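Local coordinates for protein putative hydrolase (Bacteroides ovatus, PDB 4HBS) that is of unknown function but probably a hydrolase, a five-bladed beta-propeller of a family in the beta-fructosidase clan, at residues A[365-379]-A[394-406]. Sequence-based numbering, arbitrary orientation.
Sequences LSRTGELVISTNTDC and FYRPYFYRVFNWE
Two arginines stack face to face: the guanidinium of R367 lies on that of R401, centres 3.7 Å apart and planes 18° apart, while V372 CG2 packs on the other face of R401. R401 NH1 forms a salt bridge to E370 OE2 (2.9 Å), met from above the carboxylate plane, and also donates to L365 O; NE forms a second salt bridge, to D42 on strand 38-42, and a water links NH2 to L365 O. The two carboxylates probably offset the charge at R401. E370 OE1 takes both N and OG1 of T368. With CG between the backbone N and the carbonyl carbon (chi1 72°), E370 CB sits over the F403 ring centre in a CH-pi contact (3.5 Å). A glutamine here would probably leave R401, stacked on R367, with D42 as its remaining carboxylate partner. On the opposite face of the sheet, L371 CG sits over the five-membered ring of W405, whose NE1 reaches G369 O in a nearly straight bond (3.2 Å, 169°). Paired backbone bonds join L371 to V402 and I373 to Y400; T377 OG1 donates to F394 O (2.7 Å). Antiparallel strands 371-377 and 399-403 share a sheet with N-terminal strands 24-26 and 38-42, the ring closure characteristic of a beta-propeller.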
loop_
_atom_site.group_PDB
_atom_site.type_symbol
_atom_site.label_atom_id
_atom_site.label_comp_id
_atom_site.label_asym_id
_atom_site.label_seq_id
_atom_site.Cartn_x
_atom_site.Cartn_y
_atom_site.Cartn_z
ATOM N N LEU A 365 10.667 5.649 4.111
ATOM C CA LEU A 365 11.801 5.527 3.180
ATOM C C LEU A 365 12.354 6.867 2.749
ATOM O O LEU A 365 13.434 6.898 2.162
ATOM C CB LEU A 365 11.376 4.736 1.932
ATOM C CG LEU A 365 10.789 3.353 2.196
ATOM C CD1 LEU A 365 10.391 2.685 0.901
ATOM C CD2 LEU A 365 11.766 2.487 2.948
ATOM N N SER A 366 11.625 7.968 3.003
ATOM C CA SER A 366 12.052 9.308 2.616
ATOM C C SER A 366 13.335 9.690 3.364
ATOM O O SER A 366 13.365 9.673 4.607
ATOM C CB SER A 366 10.944 10.316 2.896
ATOM O OG SER A 366 11.248 11.571 2.319
ATOM N N ARG A 367 14.414 9.951 2.599
ATOM C CA ARG A 367 15.717 10.302 3.147
ATOM C C ARG A 367 15.829 11.808 3.487
ATOM O O ARG A 367 16.498 12.142 4.467
ATOM C CB ARG A 367 16.845 9.890 2.177
ATOM C CG ARG A 367 17.096 8.375 2.150
ATOM C CD ARG A 367 18.197 7.988 1.186
ATOM N NE ARG A 367 17.689 7.517 -0.121
ATOM C CZ ARG A 367 17.809 6.275 -0.618
ATOM N NH1 ARG A 367 18.418 5.321 0.083
ATOM N NH2 ARG A 367 17.317 5.983 -1.821
ATOM N N THR A 368 15.202 12.706 2.686
ATOM C CA THR A 368 15.295 14.169 2.880
ATOM C C THR A 368 13.946 14.949 2.756
ATOM O O THR A 368 13.980 16.177 2.699
ATOM C CB THR A 368 16.264 14.743 1.834
ATOM O OG1 THR A 368 15.634 14.725 0.540
ATOM C CG2 THR A 368 17.596 13.992 1.793
ATOM N N GLY A 369 12.804 14.258 2.750
ATOM C CA GLY A 369 11.497 14.901 2.610
ATOM C C GLY A 369 10.818 14.644 1.281
ATOM O O GLY A 369 9.651 15.003 1.116
ATOM N N GLU A 370 11.545 14.011 0.317
ATOM C CA GLU A 370 11.018 13.635 -0.999
ATOM C C GLU A 370 9.879 12.645 -0.839
ATOM O O GLU A 370 9.821 11.955 0.177
ATOM C CB GLU A 370 12.152 13.016 -1.896
ATOM C CG GLU A 370 12.661 11.603 -1.556
ATOM C CD GLU A 370 13.778 11.492 -0.534
ATOM O OE1 GLU A 370 13.870 12.383 0.340
ATOM O OE2 GLU A 370 14.556 10.510 -0.595
ATOM N N LEU A 371 8.986 12.543 -1.820
ATOM C CA LEU A 371 7.928 11.534 -1.728
ATOM C C LEU A 371 8.496 10.238 -2.203
ATOM O O LEU A 371 9.192 10.261 -3.203
ATOM C CB LEU A 371 6.704 11.889 -2.575
ATOM C CG LEU A 371 6.004 13.170 -2.213
ATOM C CD1 LEU A 371 5.134 13.636 -3.350
ATOM C CD2 LEU A 371 5.185 13.025 -0.962
ATOM N N VAL A 372 8.246 9.119 -1.498
ATOM C CA VAL A 372 8.700 7.801 -1.950
ATOM C C VAL A 372 7.433 7.045 -2.307
ATOM O O VAL A 372 6.626 6.758 -1.430
ATOM C CB VAL A 372 9.583 7.063 -0.936
ATOM C CG1 VAL A 372 10.188 5.806 -1.568
ATOM C CG2 VAL A 372 10.675 7.983 -0.418
ATOM N N ILE A 373 7.216 6.818 -3.607
ATOM C CA ILE A 373 6.012 6.200 -4.151
ATOM C C ILE A 373 6.339 4.823 -4.725
ATOM O O ILE A 373 7.443 4.611 -5.223
ATOM C CB ILE A 373 5.419 7.155 -5.237
ATOM C CG1 ILE A 373 4.906 8.462 -4.588
ATOM C CG2 ILE A 373 4.302 6.492 -6.040
ATOM C CD1 ILE A 373 4.846 9.609 -5.492
ATOM N N SER A 374 5.383 3.896 -4.664
ATOM C CA SER A 374 5.547 2.554 -5.211
ATOM C C SER A 374 4.266 2.141 -5.890
ATOM O O SER A 374 3.191 2.440 -5.379
ATOM C CB SER A 374 5.921 1.553 -4.118
ATOM O OG SER A 374 4.806 1.088 -3.375
ATOM N N THR A 375 4.369 1.456 -7.032
ATOM C CA THR A 375 3.214 0.971 -7.773
ATOM C C THR A 375 3.055 -0.519 -7.601
ATOM O O THR A 375 3.845 -1.166 -6.929
ATOM C CB THR A 375 3.405 1.255 -9.261
ATOM O OG1 THR A 375 4.524 0.509 -9.754
ATOM C CG2 THR A 375 3.555 2.711 -9.559
ATOM N N ASN A 376 1.985 -1.041 -8.167
ATOM C CA ASN A 376 1.700 -2.451 -8.360
ATOM C C ASN A 376 1.323 -2.538 -9.816
ATOM O O ASN A 376 0.670 -1.610 -10.291
ATOM C CB ASN A 376 0.555 -2.956 -7.467
ATOM C CG ASN A 376 0.785 -3.082 -5.981
ATOM O OD1 ASN A 376 -0.158 -3.419 -5.256
ATOM N ND2 ASN A 376 2.001 -2.864 -5.457
ATOM N N THR A 377 1.750 -3.589 -10.545
ATOM C CA THR A 377 1.402 -3.748 -11.957
ATOM C C THR A 377 0.916 -5.149 -12.188
ATOM O O THR A 377 1.130 -6.025 -11.362
ATOM C CB THR A 377 2.538 -3.324 -12.883
ATOM O OG1 THR A 377 3.781 -3.751 -12.333
ATOM C CG2 THR A 377 2.556 -1.820 -13.090
ATOM N N ASP A 378 0.231 -5.331 -13.314
ATOM C CA ASP A 378 -0.528 -6.515 -13.742
ATOM C C ASP A 378 -0.287 -6.837 -15.198
ATOM O O ASP A 378 -0.204 -5.898 -15.990
ATOM C CB ASP A 378 -2.027 -6.074 -13.684
ATOM C CG ASP A 378 -3.012 -6.815 -12.859
ATOM O OD1 ASP A 378 -2.600 -7.443 -11.871
ATOM O OD2 ASP A 378 -4.217 -6.637 -13.098
ATOM N N CYS A 379 -0.375 -8.116 -15.604
ATOM C CA CYS A 379 -0.424 -8.473 -17.037
ATOM C C CYS A 379 -1.824 -9.078 -17.273
ATOM O O CYS A 379 -2.432 -9.584 -16.321
ATOM C CB CYS A 379 0.708 -9.401 -17.456
ATOM S SG CYS A 379 0.849 -10.898 -16.473
ATOM N N PHE A 394 6.302 -8.610 -14.003
ATOM C CA PHE A 394 5.038 -7.918 -14.235
ATOM C C PHE A 394 4.446 -7.577 -12.893
ATOM O O PHE A 394 4.024 -6.451 -12.639
ATOM C CB PHE A 394 4.051 -8.802 -15.017
ATOM C CG PHE A 394 4.334 -8.900 -16.493
ATOM C CD1 PHE A 394 4.221 -7.783 -17.315
ATOM C CD2 PHE A 394 4.635 -10.119 -17.077
ATOM C CE1 PHE A 394 4.386 -7.891 -18.693
ATOM C CE2 PHE A 394 4.861 -10.215 -18.450
ATOM C CZ PHE A 394 4.734 -9.100 -19.251
ATOM N N TYR A 395 4.423 -8.585 -12.021
ATOM C CA TYR A 395 3.806 -8.540 -10.726
ATOM C C TYR A 395 4.772 -8.278 -9.565
ATOM O O TYR A 395 5.005 -9.141 -8.721
ATOM C CB TYR A 395 3.102 -9.862 -10.538
ATOM C CG TYR A 395 2.041 -9.817 -9.486
ATOM C CD1 TYR A 395 0.898 -9.047 -9.656
ATOM C CD2 TYR A 395 2.153 -10.575 -8.330
ATOM C CE1 TYR A 395 -0.086 -9.001 -8.690
ATOM C CE2 TYR A 395 1.162 -10.558 -7.368
ATOM C CZ TYR A 395 0.032 -9.781 -7.558
ATOM O OH TYR A 395 -0.983 -9.778 -6.649
ATOM N N ARG A 396 5.252 -7.052 -9.473
ATOM C CA ARG A 396 6.117 -6.621 -8.380
ATOM C C ARG A 396 6.119 -5.109 -8.326
ATOM O O ARG A 396 5.785 -4.457 -9.339
ATOM C CB ARG A 396 7.551 -7.192 -8.484
ATOM C CG ARG A 396 8.117 -7.303 -9.866
ATOM C CD ARG A 396 8.659 -5.992 -10.364
ATOM N NE ARG A 396 10.118 -6.017 -10.381
ATOM C CZ ARG A 396 10.933 -5.393 -9.529
ATOM N NH1 ARG A 396 10.445 -4.623 -8.564
ATOM N NH2 ARG A 396 12.243 -5.513 -9.655
ATOM N N PRO A 397 6.457 -4.513 -7.153
ATOM C CA PRO A 397 6.441 -3.059 -7.071
ATOM C C PRO A 397 7.608 -2.413 -7.776
ATOM O O PRO A 397 8.669 -3.001 -7.906
ATOM C CB PRO A 397 6.482 -2.785 -5.568
ATOM C CG PRO A 397 7.121 -3.961 -4.980
ATOM C CD PRO A 397 6.861 -5.122 -5.867
ATOM N N TYR A 398 7.383 -1.212 -8.254
ATOM C CA TYR A 398 8.401 -0.377 -8.874
ATOM C C TYR A 398 8.386 0.904 -8.065
ATOM O O TYR A 398 7.301 1.371 -7.720
ATOM C CB TYR A 398 8.106 -0.175 -10.359
ATOM C CG TYR A 398 8.466 -1.394 -11.172
ATOM C CD1 TYR A 398 9.798 -1.739 -11.397
ATOM C CD2 TYR A 398 7.481 -2.232 -11.690
ATOM C CE1 TYR A 398 10.142 -2.851 -12.165
ATOM C CE2 TYR A 398 7.815 -3.357 -12.451
ATOM C CZ TYR A 398 9.148 -3.645 -12.705
ATOM O OH TYR A 398 9.503 -4.748 -13.438
ATOM N N PHE A 399 9.563 1.404 -7.664
ATOM C CA PHE A 399 9.677 2.554 -6.780
ATOM C C PHE A 399 10.101 3.848 -7.502
ATOM O O PHE A 399 10.867 3.818 -8.471
ATOM C CB PHE A 399 10.664 2.222 -5.665
ATOM C CG PHE A 399 10.184 1.070 -4.818
ATOM C CD1 PHE A 399 10.383 -0.247 -5.226
ATOM C CD2 PHE A 399 9.456 1.296 -3.659
ATOM C CE1 PHE A 399 9.945 -1.310 -4.448
ATOM C CE2 PHE A 399 8.992 0.225 -2.892
ATOM C CZ PHE A 399 9.250 -1.069 -3.290
ATOM N N TYR A 400 9.573 4.986 -7.007
ATOM C CA TYR A 400 9.866 6.330 -7.520
ATOM C C TYR A 400 10.099 7.294 -6.371
ATOM O O TYR A 400 9.549 7.097 -5.303
ATOM C CB TYR A 400 8.697 6.868 -8.387
ATOM C CG TYR A 400 8.326 5.951 -9.522
ATOM C CD1 TYR A 400 7.506 4.848 -9.312
ATOM C CD2 TYR A 400 8.829 6.157 -10.801
ATOM C CE1 TYR A 400 7.199 3.971 -10.344
ATOM C CE2 TYR A 400 8.550 5.268 -11.838
ATOM C CZ TYR A 400 7.727 4.181 -11.607
ATOM O OH TYR A 400 7.477 3.294 -12.623
ATOM N N ARG A 401 10.879 8.344 -6.597
ATOM C CA ARG A 401 11.098 9.421 -5.622
ATOM C C ARG A 401 10.793 10.737 -6.325
ATOM O O ARG A 401 11.223 10.922 -7.472
ATOM C CB ARG A 401 12.519 9.415 -5.065
ATOM C CG ARG A 401 12.918 8.089 -4.443
ATOM C CD ARG A 401 13.657 8.231 -3.131
ATOM N NE ARG A 401 13.890 6.911 -2.534
ATOM C CZ ARG A 401 14.143 6.668 -1.247
ATOM N NH1 ARG A 401 14.214 7.669 -0.371
ATOM N NH2 ARG A 401 14.328 5.423 -0.825
ATOM N N VAL A 402 9.992 11.606 -5.691
ATOM C CA VAL A 402 9.626 12.908 -6.238
ATOM C C VAL A 402 10.254 13.953 -5.347
ATOM O O VAL A 402 9.913 14.032 -4.165
ATOM C CB VAL A 402 8.090 13.112 -6.352
ATOM C CG1 VAL A 402 7.761 14.386 -7.123
ATOM C CG2 VAL A 402 7.414 11.909 -7.002
ATOM N N PHE A 403 11.187 14.743 -5.895
ATOM C CA PHE A 403 11.824 15.833 -5.153
ATOM C C PHE A 403 11.221 17.154 -5.579
ATOM O O PHE A 403 10.921 17.354 -6.763
ATOM C CB PHE A 403 13.321 15.856 -5.384
ATOM C CG PHE A 403 14.038 14.685 -4.776
ATOM C CD1 PHE A 403 13.993 13.436 -5.379
ATOM C CD2 PHE A 403 14.831 14.846 -3.646
ATOM C CE1 PHE A 403 14.690 12.362 -4.841
ATOM C CE2 PHE A 403 15.530 13.771 -3.108
ATOM C CZ PHE A 403 15.449 12.534 -3.703
ATOM N N ASN A 404 11.024 18.050 -4.617
ATOM C CA ASN A 404 10.475 19.371 -4.860
ATOM C C ASN A 404 8.983 19.303 -5.326
ATOM O O ASN A 404 8.512 20.199 -6.025
ATOM C CB ASN A 404 11.368 20.133 -5.861
ATOM C CG ASN A 404 11.417 21.624 -5.664
ATOM O OD1 ASN A 404 11.154 22.155 -4.573
ATOM N ND2 ASN A 404 11.767 22.342 -6.719
ATOM N N TRP A 405 8.245 18.251 -4.884
ATOM C CA TRP A 405 6.792 18.071 -5.119
ATOM C C TRP A 405 5.981 19.284 -4.608
ATOM O O TRP A 405 4.944 19.613 -5.173
ATOM C CB TRP A 405 6.276 16.786 -4.434
ATOM C CG TRP A 405 6.581 16.691 -2.964
ATOM C CD1 TRP A 405 7.710 16.186 -2.391
ATOM C CD2 TRP A 405 5.790 17.216 -1.891
ATOM N NE1 TRP A 405 7.660 16.339 -1.028
ATOM C CE2 TRP A 405 6.502 16.988 -0.695
ATOM C CE3 TRP A 405 4.561 17.889 -1.827
ATOM C CZ2 TRP A 405 6.003 17.366 0.553
ATOM C CZ3 TRP A 405 4.083 18.291 -0.593
ATOM C CH2 TRP A 405 4.801 18.031 0.580
ATOM N N GLU A 406 6.478 19.940 -3.536
ATOM C CA GLU A 406 5.896 21.147 -2.911
ATOM C C GLU A 406 5.683 22.308 -3.919
ATOM O O GLU A 406 4.763 23.101 -3.735
ATOM C CB GLU A 406 6.825 21.650 -1.778
ATOM C CG GLU A 406 7.054 20.654 -0.647
ATOM C CD GLU A 406 8.414 19.970 -0.582
ATOM O OE1 GLU A 406 8.945 19.582 -1.651
ATOM O OE2 GLU A 406 8.912 19.755 0.550
HETATM O O HOH W 1 15.478 4.808 1.607
HETATM O O HOH W 2 5.304 1.566 -12.443
#